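Local coordinates for protein stn1 (Schizosaccharomyces pombe, PDB 3KF6), which is required for telomere maintenance, binding single-stranded telomeric DNA and pairing with its partner Ten1, at residues W18-I23 against M140-N145; D25-S30 against S114-I119; I29-H34 against G107-F112; S91-S96 against Q121-L126. One frame throughout, in Å; residues are numbered along the deposited sequence.

Interaction 1 (W18-I23 against M140-N145); sequences WNPMFI and MRYKKN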
# COMPACT_ATOMS: atom_id res chain seq x y z
N TRP A 18 -18.84 -3.72 -4.73
CA TRP A 18 -17.49 -3.33 -5.14
C TRP A 18 -16.40 -3.83 -4.17
O TRP A 18 -15.22 -3.48 -4.31
CB TRP A 18 -17.41 -1.80 -5.29
CG TRP A 18 -16.91 -0.98 -4.10
CD1 TRP A 18 -16.41 -1.44 -2.91
CD2 TRP A 18 -16.80 0.46 -4.05
NE1 TRP A 18 -15.99 -0.38 -2.13
CE2 TRP A 18 -16.22 0.79 -2.80
CE3 TRP A 18 -17.14 1.50 -4.94
CZ2 TRP A 18 -15.96 2.13 -2.42
CZ3 TRP A 18 -16.88 2.81 -4.56
CH2 TRP A 18 -16.30 3.11 -3.31
N ASN A 19 -16.81 -4.63 -3.21
CA ASN A 19 -15.92 -5.21 -2.19
C ASN A 19 -14.55 -4.57 -1.97
O ASN A 19 -13.58 -4.92 -2.64
CB ASN A 19 -15.73 -6.70 -2.47
CG ASN A 19 -17.04 -7.44 -2.62
OD1 ASN A 19 -17.86 -7.48 -1.71
ND2 ASN A 19 -17.24 -8.05 -3.78
N PRO A 20 -14.45 -3.63 -1.02
CA PRO A 20 -13.16 -2.99 -0.74
C PRO A 20 -12.36 -3.99 0.10
O PRO A 20 -12.80 -4.40 1.18
CB PRO A 20 -13.57 -1.74 0.04
CG PRO A 20 -14.79 -2.20 0.80
CD PRO A 20 -15.54 -3.03 -0.22
N MET A 21 -11.20 -4.40 -0.39
CA MET A 21 -10.41 -5.41 0.30
C MET A 21 -8.92 -5.11 0.45
O MET A 21 -8.36 -4.30 -0.29
CB MET A 21 -10.52 -6.75 -0.43
CG MET A 21 -11.92 -7.33 -0.52
SD MET A 21 -11.91 -8.90 -1.47
CE MET A 21 -11.02 -9.97 -0.34
N PHE A 22 -8.29 -5.79 1.41
CA PHE A 22 -6.85 -5.69 1.61
C PHE A 22 -6.27 -6.76 0.69
O PHE A 22 -6.88 -7.81 0.50
CB PHE A 22 -6.47 -6.00 3.06
CG PHE A 22 -6.72 -4.85 4.00
CD1 PHE A 22 -7.59 -4.99 5.08
CD2 PHE A 22 -6.08 -3.63 3.81
CE1 PHE A 22 -7.82 -3.93 5.95
CE2 PHE A 22 -6.30 -2.56 4.68
CZ PHE A 22 -7.17 -2.71 5.75
N ILE A 23 -5.10 -6.49 0.14
CA ILE A 23 -4.47 -7.41 -0.78
C ILE A 23 -4.20 -8.80 -0.20
O ILE A 23 -4.37 -9.80 -0.90
CB ILE A 23 -3.18 -6.77 -1.36
CG1 ILE A 23 -3.60 -5.61 -2.27
CG2 ILE A 23 -2.35 -7.80 -2.12
CD1 ILE A 23 -2.45 -4.72 -2.72
N MET A 140 -11.29 -2.28 7.05
CA MET A 140 -11.38 -2.98 8.32
C MET A 140 -12.84 -3.12 8.74
O MET A 140 -13.25 -4.15 9.27
CB MET A 140 -10.56 -2.26 9.39
CG MET A 140 -9.05 -2.40 9.17
SD MET A 140 -8.05 -1.62 10.47
CE MET A 140 -8.16 0.10 9.95
N ARG A 141 -13.63 -2.09 8.47
CA ARG A 141 -15.05 -2.11 8.83
C ARG A 141 -15.78 -3.15 7.97
O ARG A 141 -16.60 -3.92 8.48
CB ARG A 141 -15.68 -0.73 8.62
CG ARG A 141 -17.12 -0.63 9.11
CD ARG A 141 -17.70 0.75 8.88
NE ARG A 141 -19.04 0.87 9.43
CZ ARG A 141 -19.81 1.95 9.33
NH1 ARG A 141 -19.35 3.03 8.71
NH2 ARG A 141 -21.02 1.96 9.87
N TYR A 142 -15.48 -3.17 6.68
CA TYR A 142 -16.11 -4.11 5.76
C TYR A 142 -15.78 -5.55 6.15
O TYR A 142 -16.67 -6.40 6.21
CB TYR A 142 -15.64 -3.83 4.33
CG TYR A 142 -16.43 -4.55 3.27
CD1 TYR A 142 -15.92 -5.67 2.61
CD2 TYR A 142 -17.71 -4.11 2.92
CE1 TYR A 142 -16.65 -6.33 1.63
CE2 TYR A 142 -18.45 -4.77 1.94
CZ TYR A 142 -17.91 -5.87 1.30
OH TYR A 142 -18.65 -6.51 0.33
N LYS A 143 -14.51 -5.82 6.42
CA LYS A 143 -14.09 -7.16 6.80
C LYS A 143 -14.75 -7.61 8.11
O LYS A 143 -15.15 -8.76 8.25
CB LYS A 143 -12.57 -7.23 6.95
CG LYS A 143 -12.05 -8.62 7.30
CD LYS A 143 -10.54 -8.68 7.18
CE LYS A 143 -10.01 -10.10 7.30
NZ LYS A 143 -8.53 -10.14 7.17
N LYS A 144 -14.86 -6.70 9.07
CA LYS A 144 -15.47 -7.05 10.35
C LYS A 144 -16.94 -7.41 10.17
O LYS A 144 -17.42 -8.39 10.74
CB LYS A 144 -15.32 -5.90 11.34
CG LYS A 144 -13.89 -5.76 11.86
CD LYS A 144 -13.71 -4.53 12.73
CE LYS A 144 -12.27 -4.43 13.21
NZ LYS A 144 -11.98 -3.14 13.90
N ASN A 145 -17.65 -6.64 9.35
CA ASN A 145 -19.06 -6.92 9.12
C ASN A 145 -19.27 -8.24 8.38
O ASN A 145 -20.14 -9.03 8.75
CB ASN A 145 -19.72 -5.77 8.34
CG ASN A 145 -20.01 -4.57 9.22
OD1 ASN A 145 -20.45 -4.72 10.36
ND2 ASN A 145 -19.77 -3.38 8.70

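Interaction 2 (D25-S30 against S114-I119); sequences DVHKIS and SEVELI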
# COMPACT_ATOMS: atom_id res chain seq x y z
N ASP A 25 -5.99 -10.40 1.77
CA ASP A 25 -7.25 -11.14 1.74
C ASP A 25 -7.62 -11.53 0.31
O ASP A 25 -8.26 -12.56 0.09
CB ASP A 25 -8.38 -10.32 2.38
CG ASP A 25 -8.21 -10.19 3.89
OD1 ASP A 25 -7.83 -11.20 4.52
OD2 ASP A 25 -8.46 -9.10 4.44
N VAL A 26 -7.22 -10.71 -0.65
CA VAL A 26 -7.50 -11.02 -2.05
C VAL A 26 -6.80 -12.34 -2.38
O VAL A 26 -7.37 -13.21 -3.03
CB VAL A 26 -6.99 -9.89 -2.98
CG1 VAL A 26 -7.15 -10.29 -4.45
CG2 VAL A 26 -7.78 -8.62 -2.72
N HIS A 27 -5.57 -12.49 -1.88
CA HIS A 27 -4.80 -13.71 -2.11
C HIS A 27 -5.36 -14.92 -1.37
O HIS A 27 -4.87 -16.04 -1.54
CB HIS A 27 -3.33 -13.50 -1.71
CG HIS A 27 -2.53 -12.74 -2.72
ND1 HIS A 27 -2.08 -13.30 -3.89
CD2 HIS A 27 -2.11 -11.45 -2.74
CE1 HIS A 27 -1.42 -12.39 -4.59
NE2 HIS A 27 -1.43 -11.26 -3.91
N LYS A 28 -6.37 -14.70 -0.54
CA LYS A 28 -6.98 -15.78 0.22
C LYS A 28 -8.32 -16.24 -0.36
O LYS A 28 -8.93 -17.18 0.14
CB LYS A 28 -7.17 -15.36 1.68
CG LYS A 28 -5.86 -15.26 2.45
CD LYS A 28 -6.09 -14.81 3.88
CE LYS A 28 -4.77 -14.65 4.61
NZ LYS A 28 -4.95 -14.11 5.99
N ILE A 29 -8.77 -15.56 -1.40
CA ILE A 29 -10.03 -15.92 -2.04
C ILE A 29 -9.86 -17.30 -2.67
O ILE A 29 -8.85 -17.58 -3.30
CB ILE A 29 -10.43 -14.91 -3.14
CG1 ILE A 29 -10.69 -13.54 -2.52
CG2 ILE A 29 -11.67 -15.40 -3.88
CD1 ILE A 29 -10.90 -12.43 -3.54
N SER A 30 -10.86 -18.16 -2.48
CA SER A 30 -10.80 -19.51 -3.02
C SER A 30 -11.50 -19.62 -4.37
O SER A 30 -12.57 -19.05 -4.58
CB SER A 30 -11.44 -20.50 -2.04
OG SER A 30 -12.78 -20.15 -1.75
N SER A 114 -1.53 -19.58 -10.79
CA SER A 114 -1.56 -19.90 -9.37
C SER A 114 -1.62 -18.63 -8.52
O SER A 114 -2.12 -18.66 -7.39
CB SER A 114 -0.33 -20.73 -8.98
OG SER A 114 0.86 -19.99 -9.16
N GLU A 115 -1.11 -17.53 -9.06
CA GLU A 115 -1.14 -16.26 -8.35
C GLU A 115 -2.27 -15.42 -8.93
O GLU A 115 -2.29 -15.13 -10.13
CB GLU A 115 0.18 -15.50 -8.52
CG GLU A 115 0.25 -14.22 -7.69
CD GLU A 115 1.50 -13.40 -7.97
OE1 GLU A 115 2.57 -14.01 -8.21
OE2 GLU A 115 1.42 -12.16 -7.96
N VAL A 116 -3.22 -15.04 -8.07
CA VAL A 116 -4.34 -14.22 -8.50
C VAL A 116 -3.84 -12.83 -8.88
O VAL A 116 -2.82 -12.38 -8.37
CB VAL A 116 -5.39 -14.07 -7.36
CG1 VAL A 116 -4.76 -13.37 -6.18
CG2 VAL A 116 -6.61 -13.31 -7.86
N GLU A 117 -4.55 -12.19 -9.80
CA GLU A 117 -4.20 -10.85 -10.24
C GLU A 117 -5.49 -10.07 -10.40
O GLU A 117 -6.57 -10.64 -10.38
CB GLU A 117 -3.44 -10.89 -11.57
CG GLU A 117 -4.06 -11.79 -12.62
CD GLU A 117 -3.35 -11.71 -13.96
OE1 GLU A 117 -2.10 -11.72 -13.98
OE2 GLU A 117 -4.05 -11.64 -15.00
N LEU A 118 -5.38 -8.75 -10.54
CA LEU A 118 -6.57 -7.93 -10.68
C LEU A 118 -6.59 -7.27 -12.05
O LEU A 118 -5.64 -6.59 -12.42
CB LEU A 118 -6.57 -6.85 -9.58
CG LEU A 118 -7.75 -5.88 -9.53
CD1 LEU A 118 -9.01 -6.62 -9.14
CD2 LEU A 118 -7.44 -4.77 -8.52
N ILE A 119 -7.66 -7.50 -12.81
CA ILE A 119 -7.78 -6.88 -14.12
C ILE A 119 -8.51 -5.58 -13.87
O ILE A 119 -9.69 -5.57 -13.51
CB ILE A 119 -8.60 -7.75 -15.10
CG1 ILE A 119 -8.02 -9.17 -15.16
CG2 ILE A 119 -8.63 -7.09 -16.48
CD1 ILE A 119 -6.57 -9.25 -15.61

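Interaction 3 (I29-H34 against G107-F112); sequences ISFHPH and GKINSF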
# COMPACT_ATOMS: atom_id res chain seq x y z
N ILE A 29 -8.77 -15.56 -1.40
CA ILE A 29 -10.03 -15.92 -2.04
C ILE A 29 -9.86 -17.30 -2.67
O ILE A 29 -8.85 -17.58 -3.30
CB ILE A 29 -10.43 -14.91 -3.14
CG1 ILE A 29 -10.69 -13.54 -2.52
CG2 ILE A 29 -11.67 -15.40 -3.88
CD1 ILE A 29 -10.90 -12.43 -3.54
N SER A 30 -10.86 -18.16 -2.48
CA SER A 30 -10.80 -19.51 -3.02
C SER A 30 -11.50 -19.62 -4.37
O SER A 30 -12.57 -19.05 -4.58
CB SER A 30 -11.44 -20.50 -2.04
OG SER A 30 -12.78 -20.15 -1.75
N PHE A 31 -10.88 -20.35 -5.29
CA PHE A 31 -11.45 -20.55 -6.61
C PHE A 31 -11.58 -22.03 -6.89
O PHE A 31 -10.91 -22.87 -6.32
CB PHE A 31 -10.58 -19.91 -7.70
CG PHE A 31 -10.56 -18.42 -7.66
CD1 PHE A 31 -9.68 -17.74 -6.83
CD2 PHE A 31 -11.42 -17.69 -8.47
CE1 PHE A 31 -9.67 -16.34 -6.80
CE2 PHE A 31 -11.41 -16.30 -8.45
CZ PHE A 31 -10.54 -15.63 -7.61
N HIS A 32 -12.49 -22.32 -7.81
CA HIS A 32 -12.74 -23.67 -8.25
C HIS A 32 -12.88 -23.50 -9.74
O HIS A 32 -13.97 -23.59 -10.29
CB HIS A 32 -14.01 -24.20 -7.59
CG HIS A 32 -13.90 -24.31 -6.09
ND1 HIS A 32 -13.00 -25.16 -5.48
CD2 HIS A 32 -14.51 -23.63 -5.09
CE1 HIS A 32 -13.04 -24.98 -4.17
NE2 HIS A 32 -13.95 -24.06 -3.90
N PRO A 33 -11.75 -23.22 -10.41
CA PRO A 33 -11.54 -22.99 -11.84
C PRO A 33 -12.78 -23.27 -12.68
O PRO A 33 -13.08 -22.53 -13.61
CB PRO A 33 -10.38 -23.93 -12.18
CG PRO A 33 -9.94 -24.53 -10.80
CD PRO A 33 -10.48 -23.60 -9.78
N HIS A 34 -13.46 -24.35 -12.34
CA HIS A 34 -14.69 -24.76 -13.00
C HIS A 34 -15.89 -24.08 -12.34
O HIS A 34 -16.40 -24.54 -11.32
CB HIS A 34 -14.81 -26.27 -12.88
CG HIS A 34 -13.58 -26.99 -13.32
ND1 HIS A 34 -13.21 -27.06 -14.65
CD2 HIS A 34 -12.61 -27.62 -12.62
CE1 HIS A 34 -12.06 -27.70 -14.75
NE2 HIS A 34 -11.67 -28.06 -13.53
N GLY A 107 -11.56 -3.48 -10.04
CA GLY A 107 -11.43 -4.47 -11.09
C GLY A 107 -11.97 -5.83 -10.71
O GLY A 107 -12.58 -6.00 -9.66
N LYS A 108 -11.75 -6.81 -11.59
CA LYS A 108 -12.21 -8.16 -11.32
C LYS A 108 -11.03 -9.07 -11.09
O LYS A 108 -9.96 -8.87 -11.66
CB LYS A 108 -13.05 -8.69 -12.49
CG LYS A 108 -12.39 -8.59 -13.85
CD LYS A 108 -13.23 -9.29 -14.92
CE LYS A 108 -12.73 -9.00 -16.33
NZ LYS A 108 -12.95 -7.58 -16.73
N ILE A 109 -11.21 -10.06 -10.23
CA ILE A 109 -10.16 -11.00 -9.93
C ILE A 109 -9.98 -11.97 -11.08
O ILE A 109 -10.95 -12.36 -11.73
CB ILE A 109 -10.47 -11.79 -8.64
CG1 ILE A 109 -11.96 -12.13 -8.60
CG2 ILE A 109 -10.05 -10.99 -7.43
CD1 ILE A 109 -12.40 -12.90 -7.37
N ASN A 110 -8.73 -12.35 -11.32
CA ASN A 110 -8.39 -13.29 -12.39
C ASN A 110 -7.55 -14.39 -11.76
O ASN A 110 -6.49 -14.12 -11.19
CB ASN A 110 -7.59 -12.57 -13.48
CG ASN A 110 -7.21 -13.49 -14.62
OD1 ASN A 110 -8.08 -14.08 -15.27
ND2 ASN A 110 -5.92 -13.62 -14.88
N SER A 111 -8.00 -15.63 -11.89
CA SER A 111 -7.29 -16.77 -11.30
C SER A 111 -6.74 -17.77 -12.31
O SER A 111 -6.67 -18.97 -12.02
CB SER A 111 -8.20 -17.50 -10.31
OG SER A 111 -9.37 -17.97 -10.97
N PHE A 112 -6.35 -17.29 -13.48
CA PHE A 112 -5.80 -18.17 -14.52
C PHE A 112 -4.53 -18.86 -14.02
O PHE A 112 -4.34 -20.06 -14.21
CB PHE A 112 -5.53 -17.37 -15.79
CG PHE A 112 -5.01 -18.19 -16.94
CD1 PHE A 112 -3.66 -18.19 -17.26
CD2 PHE A 112 -5.88 -18.97 -17.70
CE1 PHE A 112 -3.18 -18.95 -18.33
CE2 PHE A 112 -5.41 -19.74 -18.76
CZ PHE A 112 -4.06 -19.73 -19.08

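Interaction 4 (S91-S96 against Q121-L126); sequences SKRAIS and QSFEEL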
# COMPACT_ATOMS: atom_id res chain seq x y z
N SER A 91 -5.04 2.92 -19.78
CA SER A 91 -3.74 2.26 -19.84
C SER A 91 -2.62 3.29 -19.92
O SER A 91 -1.56 3.12 -19.31
CB SER A 91 -3.68 1.32 -21.05
OG SER A 91 -4.63 0.29 -20.94
N LYS A 92 -2.86 4.36 -20.66
CA LYS A 92 -1.86 5.41 -20.80
C LYS A 92 -1.63 6.09 -19.46
O LYS A 92 -0.49 6.35 -19.07
CB LYS A 92 -2.30 6.43 -21.84
CG LYS A 92 -1.26 7.50 -22.11
CD LYS A 92 -1.68 8.41 -23.25
CE LYS A 92 -0.58 9.39 -23.58
NZ LYS A 92 -0.93 10.18 -24.78
N ARG A 93 -2.72 6.39 -18.76
CA ARG A 93 -2.63 7.03 -17.45
C ARG A 93 -1.88 6.12 -16.48
O ARG A 93 -1.16 6.60 -15.60
CB ARG A 93 -4.03 7.31 -16.90
CG ARG A 93 -4.83 8.33 -17.68
CD ARG A 93 -6.28 8.27 -17.25
NE ARG A 93 -6.40 8.32 -15.80
CZ ARG A 93 -7.22 7.54 -15.10
NH1 ARG A 93 -8.00 6.67 -15.72
NH2 ARG A 93 -7.27 7.65 -13.78
N ALA A 94 -2.07 4.82 -16.64
CA ALA A 94 -1.42 3.84 -15.77
C ALA A 94 0.10 3.89 -15.84
O ALA A 94 0.76 3.90 -14.81
CB ALA A 94 -1.91 2.43 -16.11
N ILE A 95 0.66 3.90 -17.05
CA ILE A 95 2.12 3.96 -17.16
C ILE A 95 2.66 5.37 -17.01
O ILE A 95 3.86 5.59 -17.12
CB ILE A 95 2.63 3.34 -18.48
CG1 ILE A 95 1.83 3.87 -19.67
CG2 ILE A 95 2.58 1.82 -18.39
CD1 ILE A 95 2.36 3.40 -21.01
N SER A 96 1.78 6.33 -16.76
CA SER A 96 2.20 7.71 -16.55
C SER A 96 2.49 7.84 -15.06
O SER A 96 3.05 8.84 -14.60
CB SER A 96 1.11 8.70 -16.97
OG SER A 96 0.07 8.77 -16.01
N GLN A 121 -10.54 -2.15 -14.19
CA GLN A 121 -11.66 -1.63 -14.98
C GLN A 121 -11.57 -0.12 -14.92
O GLN A 121 -11.93 0.58 -15.87
CB GLN A 121 -13.00 -2.10 -14.41
CG GLN A 121 -14.18 -1.48 -15.14
CD GLN A 121 -15.51 -2.09 -14.76
OE1 GLN A 121 -15.83 -3.21 -15.16
NE2 GLN A 121 -16.30 -1.36 -13.98
N SER A 122 -11.07 0.39 -13.80
CA SER A 122 -10.89 1.83 -13.62
C SER A 122 -9.99 2.08 -12.42
O SER A 122 -9.87 1.22 -11.54
CB SER A 122 -12.24 2.53 -13.40
OG SER A 122 -12.80 2.20 -12.15
N PHE A 123 -9.34 3.23 -12.41
CA PHE A 123 -8.49 3.59 -11.28
C PHE A 123 -8.33 5.09 -11.21
O PHE A 123 -8.60 5.82 -12.17
CB PHE A 123 -7.11 2.93 -11.39
CG PHE A 123 -6.09 3.74 -12.15
CD1 PHE A 123 -6.09 3.76 -13.54
CD2 PHE A 123 -5.12 4.48 -11.47
CE1 PHE A 123 -5.14 4.50 -14.25
CE2 PHE A 123 -4.16 5.22 -12.17
CZ PHE A 123 -4.17 5.24 -13.56
N GLU A 124 -7.90 5.56 -10.05
CA GLU A 124 -7.68 6.98 -9.87
C GLU A 124 -6.48 7.11 -8.96
O GLU A 124 -6.28 6.30 -8.06
CB GLU A 124 -8.89 7.63 -9.21
CG GLU A 124 -9.17 7.15 -7.80
CD GLU A 124 -10.34 7.87 -7.15
OE1 GLU A 124 -10.33 9.12 -7.13
OE2 GLU A 124 -11.27 7.19 -6.67
N GLU A 125 -5.65 8.11 -9.22
CA GLU A 125 -4.50 8.34 -8.36
C GLU A 125 -5.02 9.10 -7.15
O GLU A 125 -5.84 10.01 -7.29
CB GLU A 125 -3.43 9.16 -9.08
CG GLU A 125 -2.33 9.64 -8.15
CD GLU A 125 -1.26 10.44 -8.85
OE1 GLU A 125 -1.59 11.16 -9.82
OE2 GLU A 125 -0.10 10.38 -8.40
N LEU A 126 -4.56 8.71 -5.97
CA LEU A 126 -4.98 9.38 -4.74
C LEU A 126 -3.82 10.26 -4.30
O LEU A 126 -2.76 9.76 -3.91
CB LEU A 126 -5.31 8.36 -3.64
CG LEU A 126 -6.42 7.36 -3.98
CD1 LEU A 126 -6.63 6.41 -2.80
CD2 LEU A 126 -7.71 8.09 -4.32
O HOH W 1 -10.14 4.89 -14.77
O HOH W 2 -5.92 9.56 -11.85

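Interaction 1 (W18-I23 against M140-N145)
Asn19, Pro20 and Phe22 pack against Tyr142 and Met140 in a buried, mostly apolar contact that joins the N-terminal loop to the long C-terminal helix 130-153. Its centre is the Tyr142 ring. Pro20 lies over one face of it, with CD 3.7 Å from the ring centroid and only 3° off the normal, a CH-pi contact that sits squarely over the middle. The neighbouring Pro20 CG is 3.8 Å from Tyr142 CG, nearer the root of the ring. Tyr142 carries its CG anti to the backbone N (chi1 -168°), which sends the ring out from the helix to the loop. There the phenol OH donates to Asn19 OD1; the modelled separation of 2.4 Å is so short that its exact value is doubtful. The amide's other end is held too, Asn19 ND2 bonding to the carbonyl of Trp49. In this OB-fold domain the loop runs beside strand 49-62, with backbone bonds from Asn19 and Met21 to Gln51, so the tyrosine ties the helix to the barrel. Two residues earlier on the helix, Met140 puts its CG at the edge of the Phe22 ring, near the ring plane and 3.8 Å from CE1. Beyond this pair comes the Ten1 chain: its Arg101 packs on Phe22 and its Glu100 on Met140, while Lys143 is salt-bridged both to Asp25 and to the C-terminal carboxylate of Ten1 Asp105.

Interaction 2 (D25-S30 against S114-I119)
The backbones come closest at His27 and Val116, whose CA atoms lie 6.4 Å apart, where a type I turn from Val26 to Ile29, following on from the short helix, faces the residues leading into strand 117-120. That turn is closed by Ile29 N bonding to Val26 O at 3.2 Å. Across the gap Val116 does most of the touching, through a single methyl. Its CG1 sits in the crowded position between backbone N and carbonyl carbon (chi1 62°) and reaches both turn residues: it is 3.5 Å from His27 ND1, approaching the imidazole obliquely, and 4.3 Å from Val26 CG1. Glu115 adds the aliphatic part of its chain, CG lying at the imidazole edge, near the ring plane and 4.0 Å from CE1. No hydrogen bond crosses between the segments. The polar anchor of the histidine lies beside them instead, where NE2 is hydrogen-bonded to the carbonyl oxygen of Val77, which helps to fix the rotation of the ring. Were His27 an alanine, the Val77 carbonyl would probably lose this mate and a gap would open beside the Val116 methyl. Around the contact, Val26 and Ile29 pack on Met21 of the N-terminal loop, and His27 touches Met76 just ahead of strand 77-83. Strand 117-120 itself runs parallel to 77-83 and antiparallel to 102-110, so the turn packs on the residues that lead into this strand of the OB barrel.

Interaction 3 (I29-H34 against G107-F112)
The Phe31 ring has Ser111 over one face and Ile109 at its outer end. Ser111 CB stands 3.6 Å from the ring centroid and 8° off the normal, a CH-pi contact centred on the face. Its hydroxyl leans toward the root of the ring, OG lying 3.2 Å from Phe31 CD2. With chi1 at 60°, the OG of Ser111 is set between the backbone N and the carbonyl carbon, which swings it over the ring beside CB. At the far end, Ile109 CG1 lies at the ring edge in its plane, 3.9 Å from Phe31 CZ, and CD1 approaches the same atom obliquely at a tight 3.3 Å. The CD1 methyl also meets Ile29 CD1 tip to tip at 4.1 Å, so the isoleucine end is shared between the ring and the loop residue two places before it. Replacing Phe31 by an alanine would probably uncover the Ser111 side chain and open a gap beside the Ile109 methyl. The contact lays the loop that precedes strand 40-42 against the end of strand 102-110 in the OB barrel, where Ile109 and Ile29 both also pack on Ile50 of strand 49-62. With no hydrogen bond between the two segments, the hold here is van der Waals fit, while directional bonds of the loop, from Ser30 to Phe41, lie beside it.

Interaction 4 (S91-S96 against Q121-L126)
Arg93 and Phe123 form the tight heart of this contact, an offset cation-pi stack between helix 88-94 and strand 122-126. The guanidinium lies nearly flat on the ring, planes 10° apart and centres separated by 4.3 Å, displaced toward the CE1 rim of the ring. A bend at chi3 (50°) turns the arginine head back over the phenyl. Arg93 NH2 also donates a nearly straight bond to Phe123 O at 2.8 Å, with the oxygen in the guanidinium plane but the donor above the carbonyl plane. Close by, Ala94 closes on the end of the same ring, its backbone N 3.8 Å from Phe123 CZ. Phe123 continues inward, packing on Val105 and meeting Phe82 edge-to-face; helix 88-94 thus covers the barrel where the OB fold places its helix, between the third and fourth strands. The other side is looser and wetter. Two waters lie in the guanidinium plane: one takes bonds from Arg93 NH1 and Phe123 N, the other from Arg93 NH2, at 3.0 Å, and from Glu125 N. Glu124 is exposed and meets the guanidinium edge with its CA, 4.0 Å from Arg93 NH2. One arginine therefore serves the strand twice, with its face on a buried aromatic and its N-H edge on backbone polar groups, directly or through water; its charge is probably eased by ring, carbonyl and solvent together.

How the interactions relate
N-terminal residues open interactions 1, 2 and 3; the segments of interaction 4 alternate along the chain with those of 2 and 3, and all three lie between the two segments of interaction 1. Interactions 2 and 3, centres about 7 Å apart, share Ile29 and Ser30 and end on the adjacent strands 117-120 and 102-110. Interaction 1 touches interaction 2, about 15 Å away between centres, through the Lys143-Asp25 salt bridge and Met21. Interaction 4, centred 20 to 23 Å from the others across the chain's centre, reaches the same sheet as interactions 2 and 3. Interactions 1 to 3 tie the N-terminal arm to the barrel and the Ten1-contacting helix, while interaction 4 holds helix 88-94 on the barrel, consistent with an Rpa2-like architecture.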